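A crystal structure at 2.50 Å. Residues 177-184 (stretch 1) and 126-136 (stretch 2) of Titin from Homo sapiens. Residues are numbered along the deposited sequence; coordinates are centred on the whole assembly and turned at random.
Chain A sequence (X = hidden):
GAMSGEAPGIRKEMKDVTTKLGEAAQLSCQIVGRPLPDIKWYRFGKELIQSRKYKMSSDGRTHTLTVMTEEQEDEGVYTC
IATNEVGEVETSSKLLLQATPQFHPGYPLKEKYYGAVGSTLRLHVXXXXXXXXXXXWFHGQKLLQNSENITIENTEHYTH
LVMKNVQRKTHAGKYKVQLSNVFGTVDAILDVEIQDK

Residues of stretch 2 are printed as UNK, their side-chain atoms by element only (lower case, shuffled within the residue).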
# COMPACT_ATOMS: atom_id res chain seq x y z
N VAL A 177 5.12 19.57 -4.03
CA VAL A 177 4.86 18.39 -3.22
C VAL A 177 6.05 17.45 -3.31
O VAL A 177 6.49 17.09 -4.41
CB VAL A 177 3.57 17.67 -3.67
CG1 VAL A 177 3.61 17.41 -5.17
CG2 VAL A 177 3.40 16.38 -2.90
N GLN A 178 6.59 17.07 -2.16
CA GLN A 178 7.75 16.21 -2.12
C GLN A 178 7.52 14.88 -1.41
O GLN A 178 6.95 14.84 -0.33
CB GLN A 178 8.90 16.95 -1.44
CG GLN A 178 10.27 16.46 -1.80
CD GLN A 178 11.34 17.45 -1.44
OE1 GLN A 178 11.49 17.81 -0.28
NE2 GLN A 178 12.08 17.90 -2.43
N LEU A 179 7.99 13.81 -2.03
CA LEU A 179 7.86 12.48 -1.47
C LEU A 179 9.24 11.87 -1.31
O LEU A 179 10.02 11.86 -2.25
CB LEU A 179 7.01 11.60 -2.38
CG LEU A 179 5.50 11.83 -2.38
CD1 LEU A 179 5.18 13.30 -2.30
CD2 LEU A 179 4.88 11.25 -3.62
N SER A 180 9.55 11.35 -0.13
CA SER A 180 10.85 10.74 0.06
C SER A 180 10.93 9.53 0.99
O SER A 180 10.30 9.50 2.03
CB SER A 180 11.84 11.77 0.62
OG SER A 180 11.95 12.91 -0.20
N ASN A 181 11.76 8.57 0.62
CA ASN A 181 11.99 7.36 1.40
C ASN A 181 13.45 6.92 1.28
O ASN A 181 14.25 7.61 0.66
CB ASN A 181 10.99 6.25 1.07
CG ASN A 181 11.24 5.60 -0.26
OD1 ASN A 181 12.31 5.71 -0.83
ND2 ASN A 181 10.24 4.91 -0.76
N VAL A 182 13.80 5.79 1.87
CA VAL A 182 15.18 5.32 1.82
C VAL A 182 15.65 5.12 0.39
O VAL A 182 16.79 5.39 0.06
CB VAL A 182 15.36 4.01 2.60
CG1 VAL A 182 15.32 4.27 4.08
CG2 VAL A 182 14.29 3.03 2.22
N PHE A 183 14.76 4.62 -0.46
CA PHE A 183 15.05 4.39 -1.87
C PHE A 183 15.32 5.65 -2.72
O PHE A 183 16.14 5.61 -3.62
CB PHE A 183 14.01 3.47 -2.47
CG PHE A 183 13.88 2.18 -1.72
CD1 PHE A 183 14.98 1.36 -1.57
CD2 PHE A 183 12.69 1.82 -1.14
CE1 PHE A 183 14.88 0.19 -0.87
CE2 PHE A 183 12.59 0.64 -0.44
CZ PHE A 183 13.69 -0.17 -0.30
N GLY A 184 14.61 6.73 -2.44
CA GLY A 184 14.80 7.96 -3.19
C GLY A 184 13.81 9.07 -2.91
O GLY A 184 12.99 8.95 -2.01
N UNK A 126 -2.04 11.39 -5.87
CA UNK A 126 -1.81 9.96 -5.74
C UNK A 126 -0.33 9.65 -6.00
O UNK A 126 0.29 10.21 -6.89
c UNK A 126 -2.71 9.18 -6.68
c UNK A 126 -4.81 6.93 -5.36
s UNK A 126 -4.87 8.66 -4.99
c UNK A 126 -4.19 9.39 -6.48
N UNK A 127 0.24 8.77 -5.21
CA UNK A 127 1.63 8.43 -5.37
C UNK A 127 1.91 6.96 -5.16
O UNK A 127 1.12 6.24 -4.60
c UNK A 127 2.48 9.22 -4.38
o UNK A 127 2.16 7.18 0.79
c UNK A 127 1.35 8.64 -0.85
c UNK A 127 2.22 7.68 -0.46
c UNK A 127 2.40 8.68 -2.99
c UNK A 127 3.26 7.70 -2.55
c UNK A 127 3.16 7.20 -1.30
c UNK A 127 1.44 9.14 -2.11
N UNK A 128 3.06 6.53 -5.64
CA UNK A 128 3.51 5.19 -5.40
C UNK A 128 4.82 5.29 -4.65
O UNK A 128 5.76 5.90 -5.12
c UNK A 128 3.71 4.41 -6.71
c UNK A 128 2.47 3.43 -8.67
c UNK A 128 2.37 4.05 -7.32
c UNK A 128 4.48 3.16 -6.46
N UNK A 129 4.89 4.68 -3.48
CA UNK A 129 6.12 4.63 -2.73
C UNK A 129 6.11 3.72 -1.53
O UNK A 129 5.33 3.89 -0.67
N UNK A 130 7.00 2.75 -1.47
CA UNK A 130 7.06 1.87 -0.30
C UNK A 130 8.51 1.77 0.16
O UNK A 130 9.39 1.56 -0.65
c UNK A 130 4.34 1.14 0.51
n UNK A 130 2.89 1.00 0.51
c UNK A 130 6.49 0.49 -0.61
c UNK A 130 2.04 1.98 0.25
c UNK A 130 4.98 0.46 -0.69
n UNK A 130 0.74 1.75 0.27
n UNK A 130 2.49 3.19 -0.04
N UNK A 131 8.78 1.93 1.45
CA UNK A 131 7.80 2.19 2.51
C UNK A 131 7.19 3.57 2.39
O UNK A 131 7.73 4.41 1.68
c UNK A 131 8.65 2.12 3.78
c UNK A 131 10.02 2.42 3.32
c UNK A 131 10.13 1.77 2.00
N UNK A 132 6.09 3.82 3.07
CA UNK A 132 5.45 5.12 2.96
C UNK A 132 6.49 6.19 3.20
O UNK A 132 7.21 6.19 4.20
c UNK A 132 3.35 4.09 3.79
c UNK A 132 3.60 6.56 3.84
c UNK A 132 4.31 5.24 3.97
N UNK A 133 6.55 7.11 2.25
CA UNK A 133 7.50 8.22 2.25
C UNK A 133 7.14 9.44 3.06
O UNK A 133 5.98 9.68 3.34
c UNK A 133 6.16 8.33 0.31
c UNK A 133 5.66 7.14 1.08
c UNK A 133 7.53 8.61 0.78
N UNK A 134 8.15 10.21 3.42
CA UNK A 134 7.91 11.43 4.15
C UNK A 134 7.31 12.31 3.07
O UNK A 134 7.85 12.42 1.98
c UNK A 134 9.20 12.00 4.65
N UNK A 135 6.19 12.95 3.38
CA UNK A 135 5.51 13.79 2.43
C UNK A 135 5.57 15.23 2.89
O UNK A 135 5.35 15.53 4.05
c UNK A 135 3.98 11.94 1.60
c UNK A 135 4.07 13.32 2.25
s UNK A 135 2.34 11.18 1.57
c UNK A 135 2.30 10.35 3.14
N UNK A 136 5.89 16.14 1.97
CA UNK A 136 5.99 17.54 2.33
C UNK A 136 5.39 18.47 1.27
O UNK A 136 5.51 18.22 0.07
c UNK A 136 7.55 19.38 3.08
o UNK A 136 8.06 17.07 3.53
c UNK A 136 7.46 17.95 2.57

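Position 126 carries three carbons and a sulfur in an unbranched chain; it points away from stretch 1 and touches nothing there, and the thioether identifies Met126. At position 127 one carbon leads to a six-carbon ring bearing an oxygen. Its CB lies 3.2 Å from Leu179 CD2, a tight apolar contact, and the hydroxylated ring makes it Tyr127. Position 128 has four carbons, forked at the first with one arm two carbons long, and turns away from stretch 1: Ile128.

Position 129 has no side-chain atoms and is therefore Gly129. Position 130 extends through three carbons and a nitrogen to a carbon carrying two more nitrogens, the guanidinium of Arg130. It points away, and its NH1 donates to Gly129 O at 3.0 Å, so its contribution to the contact comes from the backbone: Arg130 O sits at the edge of the Phe183 ring, 3.3 Å from Phe183 CE2.

At position 131 three carbons close a ring onto the backbone nitrogen, and the peptide bond before it is cis. This is Pro131, whose CD approaches Phe183 CE2 at 3.6 Å and Val182 CG2 at 4.4 Å. Position 132, one carbon carrying two others, points away without contact and is Val132. The three carbons at position 133 again close onto the backbone nitrogen, giving Pro133; its CG lies 4.3 Å from Leu179 CB, and its CA is 3.1 Å from Ser180 O.

A single carbon at position 134 defines Ala134, paired with Ser180. Position 135 is another unbranched chain of three carbons and a sulfur, Met135; its CG meets Leu179 CG at 4.3 Å before the end of the chain leads away. Position 136 has one carbon carrying an oxygen and a carbon. This is Thr136, whose CB lies 4.4 Å from Gln178 CB.

The contact is built on an antiparallel pairing of strands 177-180 and 134-136. Gln178 N donates to Thr136 O at 2.7 Å, and Thr136 N returns a bond to Gln178 O at 2.8 Å; Ser180 N to Ala134 O (2.9 Å) and Ala134 N to Ser180 O (2.7 Å) repeat the reciprocal pattern. Between these pairs, Leu179 faces Met135 without backbone hydrogen bonds, and the alternation places both side chains on the sheet face opposite that of Gln178, Ser180, Ala134 and Thr136. The buried Leu179 thus joins Tyr127, Pro133 and Met135, while Phe183 and Val182 extend the apolar contact to Pro131 beyond the paired strands.

Stretch 2, residues 126-136: MYIGRPVPAMT
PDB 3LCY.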